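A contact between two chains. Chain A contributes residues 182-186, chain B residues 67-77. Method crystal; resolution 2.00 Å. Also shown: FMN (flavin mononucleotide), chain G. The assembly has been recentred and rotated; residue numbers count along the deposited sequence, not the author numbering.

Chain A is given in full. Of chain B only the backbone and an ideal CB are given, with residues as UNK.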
# COMPACT_ATOMS: atom_id res chain seq x y z
N ARG A 182 29.47 21.53 -19.52
CA ARG A 182 28.35 21.94 -18.66
C ARG A 182 27.42 22.94 -19.33
O ARG A 182 27.80 23.63 -20.28
CB ARG A 182 28.86 22.52 -17.34
CG ARG A 182 29.38 21.49 -16.36
CD ARG A 182 29.66 22.05 -14.97
NE ARG A 182 30.47 21.14 -14.17
CZ ARG A 182 30.00 20.13 -13.45
NH1 ARG A 182 28.69 19.88 -13.41
NH2 ARG A 182 30.83 19.36 -12.76
N TRP A 183 26.18 23.01 -18.83
CA TRP A 183 25.19 23.95 -19.34
C TRP A 183 25.31 25.31 -18.67
O TRP A 183 25.55 25.41 -17.46
CB TRP A 183 23.77 23.39 -19.16
CG TRP A 183 22.66 24.33 -19.60
CD1 TRP A 183 21.89 25.12 -18.79
CD2 TRP A 183 22.21 24.56 -20.94
NE1 TRP A 183 20.98 25.82 -19.55
CE2 TRP A 183 21.16 25.50 -20.87
CE3 TRP A 183 22.59 24.08 -22.20
CZ2 TRP A 183 20.48 25.96 -22.01
CZ3 TRP A 183 21.91 24.53 -23.33
CH2 TRP A 183 20.87 25.46 -23.22
N GLN A 184 25.15 26.35 -19.48
CA GLN A 184 25.17 27.72 -19.00
C GLN A 184 23.93 28.45 -19.54
O GLN A 184 22.83 28.24 -19.02
CB GLN A 184 26.49 28.39 -19.40
CG GLN A 184 27.71 27.81 -18.67
CD GLN A 184 28.97 27.74 -19.54
OE1 GLN A 184 30.06 28.06 -19.07
NE2 GLN A 184 28.81 27.30 -20.79
N GLY A 185 24.08 29.27 -20.57
CA GLY A 185 22.93 29.98 -21.14
C GLY A 185 22.59 29.55 -22.55
O GLY A 185 23.23 28.65 -23.11
N LEU A 186 21.56 30.19 -23.11
CA LEU A 186 21.17 30.07 -24.53
C LEU A 186 20.12 31.13 -24.93
O LEU A 186 19.54 31.80 -24.06
CB LEU A 186 20.67 28.66 -24.87
CG LEU A 186 19.97 28.39 -26.21
CD1 LEU A 186 20.65 29.05 -27.45
CD2 LEU A 186 19.77 26.88 -26.43
N UNK B 67 12.81 27.51 -20.18
CA UNK B 67 13.36 26.20 -19.85
C UNK B 67 14.82 26.04 -20.28
O UNK B 67 15.43 25.00 -20.05
CB UNK B 67 12.51 25.11 -20.50
N UNK B 68 15.37 27.09 -20.90
CA UNK B 68 16.78 27.13 -21.31
C UNK B 68 17.66 27.98 -20.39
O UNK B 68 18.83 28.21 -20.67
CB UNK B 68 16.88 27.67 -22.74
N UNK B 69 17.09 28.43 -19.26
CA UNK B 69 17.84 29.22 -18.28
C UNK B 69 18.96 28.40 -17.63
O UNK B 69 18.97 27.17 -17.71
CB UNK B 69 16.89 29.76 -17.20
N UNK B 70 19.92 29.08 -17.02
CA UNK B 70 21.03 28.39 -16.37
C UNK B 70 20.50 27.37 -15.35
O UNK B 70 20.92 26.21 -15.34
CB UNK B 70 21.96 29.40 -15.69
N UNK B 71 19.56 27.80 -14.52
CA UNK B 71 19.05 26.97 -13.42
C UNK B 71 18.19 25.76 -13.84
O UNK B 71 17.75 24.97 -12.99
CB UNK B 71 18.22 27.85 -12.48
N UNK B 72 17.94 25.60 -15.14
CA UNK B 72 17.14 24.48 -15.62
C UNK B 72 17.99 23.22 -15.88
O UNK B 72 17.44 22.17 -16.21
CB UNK B 72 16.41 24.89 -16.90
N UNK B 73 19.31 23.34 -15.74
CA UNK B 73 20.21 22.20 -15.89
C UNK B 73 20.85 21.84 -14.57
O UNK B 73 21.20 22.72 -13.77
CB UNK B 73 21.29 22.50 -16.93
N UNK B 74 21.01 20.53 -14.34
CA UNK B 74 21.65 20.02 -13.13
C UNK B 74 23.16 20.18 -13.12
O UNK B 74 23.79 20.05 -12.07
CB UNK B 74 21.30 18.54 -12.95
N UNK B 75 23.75 20.45 -14.28
CA UNK B 75 25.19 20.72 -14.39
C UNK B 75 25.56 22.09 -13.84
O UNK B 75 26.71 22.34 -13.49
CB UNK B 75 25.64 20.62 -15.85
N UNK B 76 24.58 22.99 -13.79
CA UNK B 76 24.76 24.30 -13.17
C UNK B 76 24.53 24.13 -11.67
O UNK B 76 23.39 24.01 -11.22
CB UNK B 76 23.81 25.34 -13.77
N UNK B 77 25.62 24.11 -10.90
CA UNK B 77 25.56 23.89 -9.45
C UNK B 77 24.93 25.04 -8.67
O UNK B 77 25.31 26.21 -8.82
CB UNK B 77 26.97 23.64 -8.91
N1 FMN G . 14.25 17.91 -19.50
C2 FMN G . 14.39 16.59 -19.14
O2 FMN G . 13.50 16.04 -18.50
N3 FMN G . 15.53 15.89 -19.50
C4 FMN G . 16.53 16.50 -20.24
O4 FMN G . 17.47 15.84 -20.68
C4A FMN G . 16.39 17.84 -20.60
N5 FMN G . 17.39 18.46 -21.33
C5A FMN G . 17.24 19.79 -21.70
C6 FMN G . 18.25 20.40 -22.45
C7 FMN G . 18.14 21.74 -22.84
C7M FMN G . 19.04 22.23 -23.94
C8 FMN G . 17.00 22.46 -22.48
C8M FMN G . 16.59 23.64 -23.33
C9 FMN G . 15.99 21.85 -21.73
C9A FMN G . 16.10 20.51 -21.34
N10 FMN G . 15.09 19.89 -20.60
C10 FMN G . 15.24 18.55 -20.23
C1' FMN G . 14.02 20.71 -19.93
C2' FMN G . 12.73 20.57 -20.75
O2' FMN G . 12.98 21.10 -22.03
C3' FMN G . 11.52 21.24 -20.10
O3' FMN G . 11.11 20.53 -18.94
C4' FMN G . 10.32 21.39 -21.05
O4' FMN G . 9.26 21.98 -20.33
C5' FMN G . 9.87 20.07 -21.67
O5' FMN G . 8.65 20.22 -22.37
P FMN G . 8.21 19.15 -23.49
O1P FMN G . 9.16 19.25 -24.65
O2P FMN G . 6.81 19.45 -23.95
O3P FMN G . 8.31 17.77 -22.87

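Chain A brings a short irregular strip, and Trp183(A) is its main offering. Chain B lines part of the edge of that indole.

Position 67 points away, and nothing of the strip lies within 5.5 Å of its CB. Many residues would do. It is Gln67(B), whose side chain lies by the ribityl chain of the bound FMN.

Position 68 is sideways. Its CB is 4.0 Å from Trp183(A) CZ2 and 4.5 Å from Leu186(A) CB, both apolar. A small apolar residue suits it. Ala68(B) makes both contacts. Its O lies 3.1 Å from Trp183(A) CZ2, at the ring edge, and accepts from water 1, which also donates to Leu186(A) O.

Position 69 points away, and the backbone does the work. Trp183(A) NE1 donates to its O at 3.0 Å. Many side chains would serve; the residue is Ala69(B).

Position 70 is sideways, with CB 3.6 Å from Gln184(A) O. Its CA is 3.2 Å from the same oxygen, in a CA-H...O contact. A modest side chain, polar or small, would be plausible. Thr70(B) takes chi1 p, and its methyl CG2 comes to 3.1 Å from Gln184(A) O.

Position 71 points away and is unconstrained by the strip; many residues would do. It is Ile71(B).

Position 72 is sideways, with CB 5.4 Å from Trp183(A) NE1. Small or polar residues fit. Ser72(B) turns to its own chain: OG donates to Gln67(B) O at 2.6 Å. Its N donates to Ala69(B) O, which therefore receives both this N-H and the indole N-H.

Position 73 points toward chain A, and its CB is a tight 3.3 Å from Trp183(A) CD1. The tight CB leaves little room next to the ring; a small residue fits easily. It is Ser73(B), chi1 t. Its OG shares a hydrogen bond with OG of position 75 at 2.8 Å; either could be the donor.

Position 74 points away, and its phi/psi of -75/-16 does not demand glycine. Several residues would be possible; Gly74(B) is found.

Position 75 points toward chain A. Its CB is 3.9 Å from Trp183(A) N, a donor, and 3.9 Å from Arg182(A) CG. A short acceptor such as Ser, Thr or Asp suits it. Ser75(B), chi1 p, accepts from Trp183(A) N at OG, 2.9 Å. Arg182(A) NH1 donates to Ser75(B) O at 3.2 Å.

Position 76 is sideways, with CB 4.1 Å from Trp183(A) O. Several side chains could fit. Phe76(B) meets that oxygen near its ring plane.

Position 77 is sideways, with nothing of the strip within 5.5 Å of its CB, so many side chains would do. It is Arg77(B), whose end leads away.

Chain B (67-77) QAATISSGSFR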
# COMPACT_ATOMS: atom_id res chain seq x y z
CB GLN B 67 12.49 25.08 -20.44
CG GLN B 67 11.00 25.15 -20.03
CD GLN B 67 10.77 24.80 -18.56
OE1 GLN B 67 10.03 23.86 -18.25
NE2 GLN B 67 11.39 25.54 -17.67
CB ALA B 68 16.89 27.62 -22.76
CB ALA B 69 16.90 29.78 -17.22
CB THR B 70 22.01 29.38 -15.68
OG1 THR B 70 21.27 30.27 -14.84
CG2 THR B 70 22.66 30.31 -16.70
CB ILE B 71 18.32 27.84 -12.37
CG1 ILE B 71 17.19 28.65 -13.02
CG2 ILE B 71 19.33 28.74 -11.63
CD1 ILE B 71 16.30 29.36 -12.04
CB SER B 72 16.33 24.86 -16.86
OG SER B 72 17.05 24.60 -18.05
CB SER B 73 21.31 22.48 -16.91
OG SER B 73 22.26 21.41 -16.97
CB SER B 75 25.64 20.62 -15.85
OG SER B 75 24.99 21.60 -16.64
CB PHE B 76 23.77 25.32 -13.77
CG PHE B 76 23.94 26.72 -13.24
CD1 PHE B 76 24.86 27.60 -13.82
CD2 PHE B 76 23.18 27.16 -12.16
CE1 PHE B 76 25.03 28.90 -13.32
CE2 PHE B 76 23.33 28.46 -11.66
CZ PHE B 76 24.26 29.33 -12.24
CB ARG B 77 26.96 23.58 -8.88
CG ARG B 77 26.89 22.81 -7.56
CD ARG B 77 27.81 23.32 -6.43
NE ARG B 77 27.55 24.72 -6.08
CZ ARG B 77 27.76 25.25 -4.87
NH1 ARG B 77 28.24 24.51 -3.87
NH2 ARG B 77 27.50 26.54 -4.67
O HOH W 1 18.92 31.32 -21.48
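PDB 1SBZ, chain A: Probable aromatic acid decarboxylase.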